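Local coordinates for WYL1 (Ruminococcus sp., PDB 6OAW), which is a WYL-domain accessory protein that probably modulates the activity of the Type VI-D CRISPR-Cas system, at residues Leu175-Leu183 and Ser230-Tyr238; Arg219-Arg227 and Leu239-Gly249. All coordinates share one frame; numbering follows the deposited sequence. Where two conformers were deposited one is given.

Contact 1 (Leu175-Leu183 and Ser230-Tyr238); sequences LSDCERERL and SDEYKMYNY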
loop_
_atom_site.group_PDB
_atom_site.type_symbol
_atom_site.label_atom_id
_atom_site.label_comp_id
_atom_site.label_asym_id
_atom_site.label_seq_id
_atom_site.Cartn_x
_atom_site.Cartn_y
_atom_site.Cartn_z
ATOM N N LEU B 175 -6.392 3.623 1.626
ATOM C CA LEU B 175 -6.080 4.183 0.290
ATOM C C LEU B 175 -4.583 4.475 0.197
ATOM O O LEU B 175 -3.956 4.768 1.257
ATOM C CB LEU B 175 -6.867 5.474 0.082
ATOM C CG LEU B 175 -8.373 5.309 -0.022
ATOM C CD1 LEU B 175 -9.042 6.675 -0.057
ATOM C CD2 LEU B 175 -8.728 4.491 -1.262
ATOM N N SER B 176 -4.054 4.505 -1.021
ATOM C CA SER B 176 -2.654 4.953 -1.281
ATOM C C SER B 176 -2.487 6.425 -0.865
ATOM O O SER B 176 -3.505 7.154 -0.793
ATOM C CB SER B 176 -2.315 4.746 -2.729
ATOM O OG SER B 176 -2.960 5.731 -3.523
ATOM N N ASP B 177 -1.250 6.873 -0.644
ATOM C CA ASP B 177 -0.950 8.286 -0.318
ATOM C C ASP B 177 -1.623 9.209 -1.342
ATOM O O ASP B 177 -2.323 10.139 -0.905
ATOM C CB ASP B 177 0.568 8.521 -0.183
ATOM C CG ASP B 177 1.196 7.795 1.009
ATOM O OD1 ASP B 177 0.452 7.172 1.785
ATOM O OD2 ASP B 177 2.437 7.825 1.152
ATOM N N CYS B 178 -1.466 8.954 -2.644
ATOM C CA CYS B 178 -1.974 9.843 -3.714
ATOM C C CYS B 178 -3.500 9.833 -3.709
ATOM O O CYS B 178 -4.099 10.917 -3.974
ATOM C CB CYS B 178 -1.372 9.547 -5.088
ATOM S SG CYS B 178 -1.908 8.019 -5.912
ATOM N N GLU B 179 -4.128 8.698 -3.398
ATOM C CA GLU B 179 -5.609 8.664 -3.316
ATOM C C GLU B 179 -6.056 9.524 -2.139
ATOM O O GLU B 179 -6.949 10.338 -2.339
ATOM C CB GLU B 179 -6.148 7.236 -3.219
ATOM C CG GLU B 179 -6.239 6.540 -4.572
ATOM C CD GLU B 179 -6.368 5.026 -4.462
ATOM O OE1 GLU B 179 -5.861 4.426 -3.471
ATOM O OE2 GLU B 179 -7.024 4.446 -5.342
ATOM N N ARG B 180 -5.438 9.371 -0.969
ATOM C CA ARG B 180 -5.871 10.129 0.231
ATOM C C ARG B 180 -5.709 11.617 -0.055
ATOM O O ARG B 180 -6.607 12.381 0.318
ATOM C CB ARG B 180 -5.120 9.696 1.492
ATOM C CG ARG B 180 -5.428 8.258 1.879
ATOM C CD ARG B 180 -4.919 7.850 3.234
ATOM N NE ARG B 180 -3.618 8.408 3.565
ATOM C CZ ARG B 180 -2.428 7.897 3.239
ATOM N NH1 ARG B 180 -2.331 6.787 2.524
ATOM N NH2 ARG B 180 -1.332 8.537 3.607
ATOM N N GLU B 181 -4.643 11.980 -0.760
ATOM C CA GLU B 181 -4.327 13.395 -1.066
ATOM C C GLU B 181 -5.416 13.987 -1.973
ATOM O O GLU B 181 -5.753 15.173 -1.804
ATOM C CB GLU B 181 -2.927 13.482 -1.677
ATOM C CG GLU B 181 -2.419 14.902 -1.740
ATOM C CD GLU B 181 -1.217 15.100 -2.644
ATOM O OE1 GLU B 181 -1.308 14.765 -3.870
ATOM O OE2 GLU B 181 -0.198 15.548 -2.104
ATOM N N ARG B 182 -5.996 13.190 -2.871
ATOM C CA ARG B 182 -7.013 13.714 -3.825
ATOM C C ARG B 182 -8.321 13.961 -3.081
ATOM O O ARG B 182 -9.009 14.905 -3.429
ATOM C CB ARG B 182 -7.198 12.796 -5.032
ATOM C CG ARG B 182 -5.927 12.605 -5.841
ATOM C CD ARG B 182 -6.228 12.314 -7.293
ATOM N NE ARG B 182 -6.684 10.946 -7.500
ATOM C CZ ARG B 182 -5.896 9.869 -7.488
ATOM N NH1 ARG B 182 -4.606 9.994 -7.259
ATOM N NH2 ARG B 182 -6.402 8.668 -7.677
ATOM N N LEU B 183 -8.643 13.167 -2.066
ATOM C CA LEU B 183 -9.805 13.446 -1.189
ATOM C C LEU B 183 -9.564 14.752 -0.420
ATOM O O LEU B 183 -10.482 15.597 -0.389
ATOM C CB LEU B 183 -10.025 12.273 -0.228
ATOM C CG LEU B 183 -10.618 11.023 -0.861
ATOM C CD1 LEU B 183 -10.677 9.885 0.150
ATOM C CD2 LEU B 183 -12.003 11.313 -1.433
ATOM N N SER B 230 -0.579 11.143 -10.914
ATOM C CA SER B 230 0.231 10.610 -9.793
ATOM C C SER B 230 1.596 10.258 -10.337
ATOM O O SER B 230 1.628 9.792 -11.481
ATOM C CB SER B 230 -0.371 9.353 -9.240
ATOM O OG SER B 230 -1.479 9.657 -8.436
ATOM N N ASP B 231 2.627 10.294 -9.503
ATOM C CA ASP B 231 3.870 9.532 -9.790
ATOM C C ASP B 231 3.560 8.032 -9.793
ATOM O O ASP B 231 2.567 7.623 -9.199
ATOM C CB ASP B 231 4.994 9.833 -8.797
ATOM C CG ASP B 231 4.610 9.604 -7.348
ATOM O OD1 ASP B 231 4.571 8.398 -6.910
ATOM O OD2 ASP B 231 4.331 10.620 -6.665
ATOM N N GLU B 232 4.472 7.243 -10.328
ATOM C CA GLU B 232 4.284 5.786 -10.500
ATOM C C GLU B 232 4.273 5.091 -9.131
ATOM O O GLU B 232 3.907 3.940 -9.127
ATOM C CB GLU B 232 5.416 5.178 -11.329
ATOM C CG GLU B 232 5.492 5.673 -12.749
ATOM C CD GLU B 232 6.539 4.926 -13.562
ATOM O OE1 GLU B 232 7.701 4.773 -13.062
ATOM O OE2 GLU B 232 6.159 4.425 -14.649
ATOM N N TYR B 233 4.740 5.726 -8.045
ATOM C CA TYR B 233 4.818 5.079 -6.709
ATOM C C TYR B 233 3.618 5.489 -5.853
ATOM O O TYR B 233 3.587 5.168 -4.692
ATOM C CB TYR B 233 6.196 5.320 -6.093
ATOM C CG TYR B 233 7.244 4.558 -6.862
ATOM C CD1 TYR B 233 7.825 5.110 -7.993
ATOM C CD2 TYR B 233 7.595 3.259 -6.516
ATOM C CE1 TYR B 233 8.759 4.417 -8.748
ATOM C CE2 TYR B 233 8.512 2.537 -7.273
ATOM C CZ TYR B 233 9.049 3.104 -8.416
ATOM O OH TYR B 233 9.972 2.420 -9.142
ATOM N N LYS B 234 2.648 6.179 -6.435
ATOM C CA LYS B 234 1.366 6.502 -5.771
ATOM C C LYS B 234 1.626 7.369 -4.544
ATOM O O LYS B 234 0.860 7.206 -3.592
ATOM C CB LYS B 234 0.621 5.211 -5.395
ATOM C CG LYS B 234 0.185 4.376 -6.580
ATOM C CD LYS B 234 -0.458 3.067 -6.161
ATOM C CE LYS B 234 -1.006 2.289 -7.345
ATOM N NZ LYS B 234 -1.981 1.244 -6.925
HETATM N N MSE B 235 2.618 8.267 -4.592
HETATM C CA MSE B 235 2.983 9.169 -3.448
HETATM C C MSE B 235 2.273 10.520 -3.597
HETATM O O MSE B 235 1.523 10.875 -2.682
HETATM C CB MSE B 235 4.501 9.333 -3.317
HETATM C CG MSE B 235 5.265 8.043 -3.036
HETATM SE SE MSE B 235 4.908 7.225 -1.270
HETATM C CE MSE B 235 3.750 5.640 -1.482
ATOM N N TYR B 236 2.469 11.252 -4.694
ATOM C CA TYR B 236 1.962 12.641 -4.836
ATOM C C TYR B 236 1.179 12.814 -6.127
ATOM O O TYR B 236 1.443 12.086 -7.091
ATOM C CB TYR B 236 3.131 13.630 -4.750
ATOM C CG TYR B 236 3.852 13.552 -3.428
ATOM C CD1 TYR B 236 3.219 13.941 -2.253
ATOM C CD2 TYR B 236 5.118 12.981 -3.334
ATOM C CE1 TYR B 236 3.842 13.817 -1.016
ATOM C CE2 TYR B 236 5.753 12.846 -2.106
ATOM C CZ TYR B 236 5.125 13.285 -0.947
ATOM O OH TYR B 236 5.748 13.158 0.263
ATOM N N ASN B 237 0.222 13.747 -6.114
ATOM C CA ASN B 237 -0.515 14.212 -7.305
ATOM C C ASN B 237 0.100 15.521 -7.807
ATOM O O ASN B 237 0.405 16.407 -6.995
ATOM C CB ASN B 237 -2.005 14.374 -7.024
ATOM C CG ASN B 237 -2.620 13.082 -6.540
ATOM O OD1 ASN B 237 -2.909 12.190 -7.340
ATOM N ND2 ASN B 237 -2.758 12.962 -5.229
ATOM N N TYR B 238 0.216 15.644 -9.129
ATOM C CA TYR B 238 0.775 16.823 -9.838
ATOM C C TYR B 238 -0.258 17.327 -10.850
ATOM O O TYR B 238 -0.876 16.523 -11.558
ATOM C CB TYR B 238 2.084 16.445 -10.533
ATOM C CG TYR B 238 3.197 16.008 -9.620
ATOM C CD1 TYR B 238 3.242 14.699 -9.170
ATOM C CD2 TYR B 238 4.170 16.889 -9.168
ATOM C CE1 TYR B 238 4.238 14.262 -8.319
ATOM C CE2 TYR B 238 5.196 16.457 -8.333
ATOM C CZ TYR B 238 5.221 15.142 -7.886
ATOM O OH TYR B 238 6.184 14.628 -7.062
#
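A chi1 of -168° swings CG of Glu-181 opposite its backbone N, and the chain runs extended beyond it, which carries its carboxylate along the side chain of Asn-237, the two pointing in opposite directions. Asn-237, with CG swung beside its own backbone N (chi1 -58°), turns its amide back toward the helix. OE1 of Glu-181 then takes two bonds from this one residue: backbone N of Asn-237 reaches it on the syn side at 2.9 Å, and ND2 of Asn-237 on the anti side at 2.7 Å. The other N-H of Asn-237 ND2 goes to the carbonyl O of Cys-178, 2.7 Å away and nearly in the amide plane. On the other end of the amide, NH1 of Arg-182 meets OD1 of Asn-237 in the carbonyl plane, on a lone pair, with guanidinium and amide almost perpendicular; OG of Ser-230 adds a bond to OD1 from above that plane. Both ends of a buried amide are thus satisfied and its flip is fixed. The helix 177-184 opens here with a capping box between Ser-176 and Glu-179, and its first turn faces the connection of the hairpin formed by strands 219-230 and 237-243. That connection contains a type I turn, Asp-231 to Lys-234, from which the carbonyl O of Lys-234 accepts the backbone N of Cys-178 at 3.1 Å. SG of Cys-178 lies against CB of Lys-234, 3.8 Å away. NE of Arg-182 is bound to the carbonyl of Gly-83, while the second subunit packs on Tyr-233 and Lys-234 of the turn.

Contact 2 (Arg219-Arg227 and Leu239-Gly249); sequences RRIRLIPYR and LVCLSDEKSAG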
loop_
_atom_site.group_PDB
_atom_site.type_symbol
_atom_site.label_atom_id
_atom_site.label_comp_id
_atom_site.label_asym_id
_atom_site.label_seq_id
_atom_site.Cartn_x
_atom_site.Cartn_y
_atom_site.Cartn_z
ATOM N N ARG B 219 2.962 32.862 -4.523
ATOM C CA ARG B 219 2.946 33.665 -5.783
ATOM C C ARG B 219 1.593 33.466 -6.490
ATOM O O ARG B 219 1.223 32.296 -6.722
ATOM C CB ARG B 219 4.069 33.213 -6.732
ATOM C CG ARG B 219 5.459 33.765 -6.440
ATOM C CD ARG B 219 6.522 33.017 -7.237
ATOM N NE ARG B 219 7.882 33.449 -6.936
ATOM C CZ ARG B 219 8.997 32.868 -7.389
ATOM N NH1 ARG B 219 10.180 33.354 -7.052
ATOM N NH2 ARG B 219 8.934 31.811 -8.178
ATOM N N ARG B 220 0.892 34.550 -6.854
ATOM C CA ARG B 220 -0.269 34.504 -7.778
ATOM C C ARG B 220 0.263 34.344 -9.203
ATOM O O ARG B 220 0.889 35.292 -9.711
ATOM C CB ARG B 220 -1.141 35.758 -7.645
ATOM C CG ARG B 220 -2.372 35.768 -8.550
ATOM C CD ARG B 220 -3.645 36.327 -7.916
ATOM N NE ARG B 220 -4.426 37.258 -8.743
ATOM C CZ ARG B 220 -5.713 37.115 -9.087
ATOM N NH1 ARG B 220 -6.423 36.065 -8.691
ATOM N NH2 ARG B 220 -6.297 38.055 -9.806
ATOM N N ILE B 221 0.024 33.175 -9.808
ATOM C CA ILE B 221 0.489 32.794 -11.174
ATOM C C ILE B 221 -0.736 32.468 -12.033
ATOM O O ILE B 221 -1.858 32.398 -11.485
ATOM C CB ILE B 221 1.486 31.624 -11.112
ATOM C CG1 ILE B 221 0.848 30.331 -10.605
ATOM C CG2 ILE B 221 2.688 32.006 -10.272
ATOM C CD1 ILE B 221 1.748 29.113 -10.749
ATOM N N ARG B 222 -0.512 32.294 -13.335
ATOM C CA ARG B 222 -1.543 31.894 -14.322
ATOM C C ARG B 222 -1.230 30.471 -14.780
ATOM O O ARG B 222 -0.062 30.198 -15.126
ATOM C CB ARG B 222 -1.588 32.901 -15.468
ATOM C CG ARG B 222 -2.048 34.284 -15.028
ATOM C CD ARG B 222 -2.229 35.233 -16.193
ATOM N NE ARG B 222 -0.926 35.585 -16.728
ATOM C CZ ARG B 222 -0.697 35.976 -17.981
ATOM N NH1 ARG B 222 -1.682 36.048 -18.862
ATOM N NH2 ARG B 222 0.533 36.279 -18.355
ATOM N N LEU B 223 -2.232 29.588 -14.711
ATOM C CA LEU B 223 -2.127 28.170 -15.129
ATOM C C LEU B 223 -3.085 27.912 -16.280
ATOM O O LEU B 223 -4.224 28.377 -16.212
ATOM C CB LEU B 223 -2.513 27.259 -13.970
ATOM C CG LEU B 223 -1.680 27.400 -12.703
ATOM C CD1 LEU B 223 -2.241 26.490 -11.629
ATOM C CD2 LEU B 223 -0.218 27.078 -12.973
ATOM N N ILE B 224 -2.629 27.141 -17.263
ATOM C CA ILE B 224 -3.481 26.473 -18.285
ATOM C C ILE B 224 -3.399 24.982 -17.986
ATOM O O ILE B 224 -2.423 24.339 -18.362
ATOM C CB ILE B 224 -3.033 26.815 -19.720
ATOM C CG1 ILE B 224 -2.885 28.328 -19.937
ATOM C CG2 ILE B 224 -4.015 26.196 -20.713
ATOM C CD1 ILE B 224 -2.253 28.708 -21.255
ATOM N N PRO B 225 -4.357 24.416 -17.221
ATOM C CA PRO B 225 -4.290 23.017 -16.806
ATOM C C PRO B 225 -4.259 22.068 -18.006
ATOM O O PRO B 225 -4.902 22.367 -18.983
ATOM C CB PRO B 225 -5.596 22.792 -16.029
ATOM C CG PRO B 225 -6.001 24.180 -15.587
ATOM C CD PRO B 225 -5.569 25.083 -16.723
ATOM N N TYR B 226 -3.540 20.955 -17.899
ATOM C CA TYR B 226 -3.534 19.883 -18.924
ATOM C C TYR B 226 -4.107 18.587 -18.332
ATOM O O TYR B 226 -5.124 18.095 -18.803
ATOM C CB TYR B 226 -2.134 19.692 -19.508
ATOM C CG TYR B 226 -2.155 18.759 -20.683
ATOM C CD1 TYR B 226 -2.441 19.203 -21.963
ATOM C CD2 TYR B 226 -1.990 17.404 -20.480
ATOM C CE1 TYR B 226 -2.523 18.318 -23.027
ATOM C CE2 TYR B 226 -2.051 16.506 -21.530
ATOM C CZ TYR B 226 -2.332 16.966 -22.802
ATOM O OH TYR B 226 -2.366 16.067 -23.811
ATOM N N ARG B 227 -3.469 18.040 -17.305
ATOM C CA ARG B 227 -3.965 16.798 -16.659
ATOM C C ARG B 227 -3.344 16.679 -15.273
ATOM O O ARG B 227 -2.173 17.094 -15.109
ATOM C CB ARG B 227 -3.642 15.575 -17.520
ATOM C CG ARG B 227 -4.389 14.312 -17.100
ATOM C CD ARG B 227 -3.858 13.053 -17.787
ATOM N NE ARG B 227 -4.024 13.122 -19.236
ATOM C CZ ARG B 227 -3.292 12.450 -20.136
ATOM N NH1 ARG B 227 -2.327 11.623 -19.762
ATOM N NH2 ARG B 227 -3.535 12.620 -21.419
ATOM N N LEU B 239 -0.426 18.640 -10.953
ATOM C CA LEU B 239 -1.081 19.266 -12.125
ATOM C C LEU B 239 -0.014 19.512 -13.187
ATOM O O LEU B 239 0.839 20.391 -12.980
ATOM C CB LEU B 239 -1.753 20.580 -11.736
ATOM C CG LEU B 239 -2.336 21.345 -12.916
ATOM C CD1 LEU B 239 -3.333 20.494 -13.682
ATOM C CD2 LEU B 239 -3.001 22.626 -12.448
ATOM N N VAL B 240 -0.036 18.741 -14.267
ATOM C CA VAL B 240 0.763 19.058 -15.477
ATOM C C VAL B 240 0.003 20.131 -16.250
ATOM O O VAL B 240 -1.195 19.986 -16.441
ATOM C CB VAL B 240 1.071 17.816 -16.330
ATOM C CG1 VAL B 240 1.873 18.194 -17.562
ATOM C CG2 VAL B 240 1.819 16.762 -15.534
ATOM N N CYS B 241 0.670 21.220 -16.608
ATOM C CA CYS B 241 -0.003 22.438 -17.136
ATOM C C CYS B 241 0.988 23.315 -17.900
ATOM O O CYS B 241 2.173 22.992 -17.900
ATOM C CB CYS B 241 -0.595 23.232 -15.983
ATOM S SG CYS B 241 0.668 23.786 -14.814
ATOM N N LEU B 242 0.511 24.412 -18.486
ATOM C CA LEU B 242 1.387 25.560 -18.842
ATOM C C LEU B 242 1.256 26.600 -17.732
ATOM O O LEU B 242 0.126 26.764 -17.225
ATOM C CB LEU B 242 1.009 26.155 -20.197
ATOM C CG LEU B 242 0.795 25.153 -21.329
ATOM C CD1 LEU B 242 0.715 25.873 -22.664
ATOM C CD2 LEU B 242 1.895 24.100 -21.362
ATOM N N SER B 243 2.372 27.228 -17.356
ATOM C CA SER B 243 2.430 28.262 -16.296
ATOM C C SER B 243 3.304 29.439 -16.744
ATOM O O SER B 243 4.217 29.227 -17.566
ATOM C CB SER B 243 2.927 27.668 -15.040
ATOM O OG SER B 243 3.218 28.681 -14.089
ATOM N N ASP B 244 3.011 30.633 -16.222
ATOM C CA ASP B 244 3.763 31.880 -16.513
ATOM C C ASP B 244 4.714 32.178 -15.345
ATOM O O ASP B 244 5.276 33.267 -15.310
ATOM C CB ASP B 244 2.790 33.028 -16.794
ATOM C CG ASP B 244 2.130 33.586 -15.541
ATOM O OD1 ASP B 244 2.331 32.991 -14.462
ATOM O OD2 ASP B 244 1.460 34.637 -15.639
ATOM N N GLU B 245 4.907 31.243 -14.418
ATOM C CA GLU B 245 5.717 31.491 -13.202
ATOM C C GLU B 245 7.182 31.691 -13.605
ATOM O O GLU B 245 7.786 32.663 -13.111
ATOM C CB GLU B 245 5.571 30.364 -12.182
ATOM C CG GLU B 245 6.196 30.707 -10.841
ATOM C CD GLU B 245 6.045 29.648 -9.762
ATOM O OE1 GLU B 245 5.432 28.603 -10.044
ATOM O OE2 GLU B 245 6.552 29.885 -8.645
ATOM N N LYS B 246 7.725 30.808 -14.440
ATOM C CA LYS B 246 9.192 30.682 -14.679
ATOM C C LYS B 246 9.727 31.941 -15.395
ATOM O O LYS B 246 10.905 32.290 -15.187
ATOM C CB LYS B 246 9.493 29.389 -15.449
ATOM N N SER B 247 8.892 32.606 -16.193
ATOM C CA SER B 247 9.228 33.858 -16.917
ATOM C C SER B 247 8.655 35.057 -16.151
ATOM O O SER B 247 8.744 36.180 -16.657
ATOM C CB SER B 247 8.709 33.807 -18.318
ATOM O OG SER B 247 7.301 33.726 -18.274
ATOM N N ALA B 248 8.052 34.816 -14.984
ATOM C CA ALA B 248 7.501 35.863 -14.086
ATOM C C ALA B 248 6.441 36.684 -14.831
ATOM O O ALA B 248 6.608 37.905 -14.912
ATOM C CB ALA B 248 8.621 36.751 -13.570
ATOM N N GLY B 249 5.412 36.027 -15.370
ATOM C CA GLY B 249 4.252 36.682 -16.007
ATOM C C GLY B 249 4.396 36.840 -17.513
ATOM O O GLY B 249 3.358 36.995 -18.175
#
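CD2 of Leu-223 touches both CB of Ser-243 and SG of Cys-241, and CD1 of Leu-223 lies 4.0 Å from CD2 of Leu-239, whose other methyl, CD1, touches the ring carbon CB of Pro-225. Tyr-257 of strand 253-258 closes over Leu-223 and Cys-241, so this side of the sheet is buried. On the opposite side Ile-224 and Leu-242 sit abreast, CB to CB, as a hydrogen-bonded pair whose Ile-224 N reaches Leu-242 O at 2.8 Å almost straight. Strands 219-230 and 237-243 form an antiparallel beta hairpin within a larger sheet, and a classic beta bulge interrupts its register: Tyr-226 N and Arg-227 N both donate to the carbonyl O of Val-240. Within the bulge, exposed Arg-227 lies on the same face as Ile-224 and Leu-242, and its side chain rests on Leu-297 of helix 287-298. At the other end, where strand 237-243 gives way to a turn, the grip becomes polar. Asp-244 has CG wedged between its backbone N and carbonyl carbon (chi1 76°), aiming the carboxylate at Arg-222: OD1 of Asp-244 accepts the backbone N-H of Arg-222 nearly straight (173° at the hydrogen), and OD2 of Asp-244 accepts from NE of Arg-222 at 2.8 Å, a salt bridge, both from above the carboxylate plane. NH2 of Arg-222 adds a weak bond to Gly-249 O, and its NH1 is salt-bridged to Glu-275. Outermost, exposed Arg-219 makes a salt bridge from NH2 to Glu-245 OE2, 3.1 Å, with the two flat groups close to perpendicular, while Glu-245 OE1 bonds to Tyr-257.

How the contacts relate
Contacts 1 and 2 lie on successive lengths of one hairpin, their centres about 21 Å apart. Strand 237-243 serves both: its first residue, Asn-237, meets helix 177-184 in contact 1, and from Leu-239 onward it pairs with strand 219-230 in contact 2. The centre of contact 1 lies about 4 Å from the centre of the chain, that of contact 2 about 19 Å from it, so the hairpin runs from the middle of the molecule, where a helix and the second subunit meet its connecting turn, outward into the sheet. Apart from adjoining in sequence, the two do not touch; the chain runs straight from Tyr-238 of contact 1 into Leu-239 of contact 2.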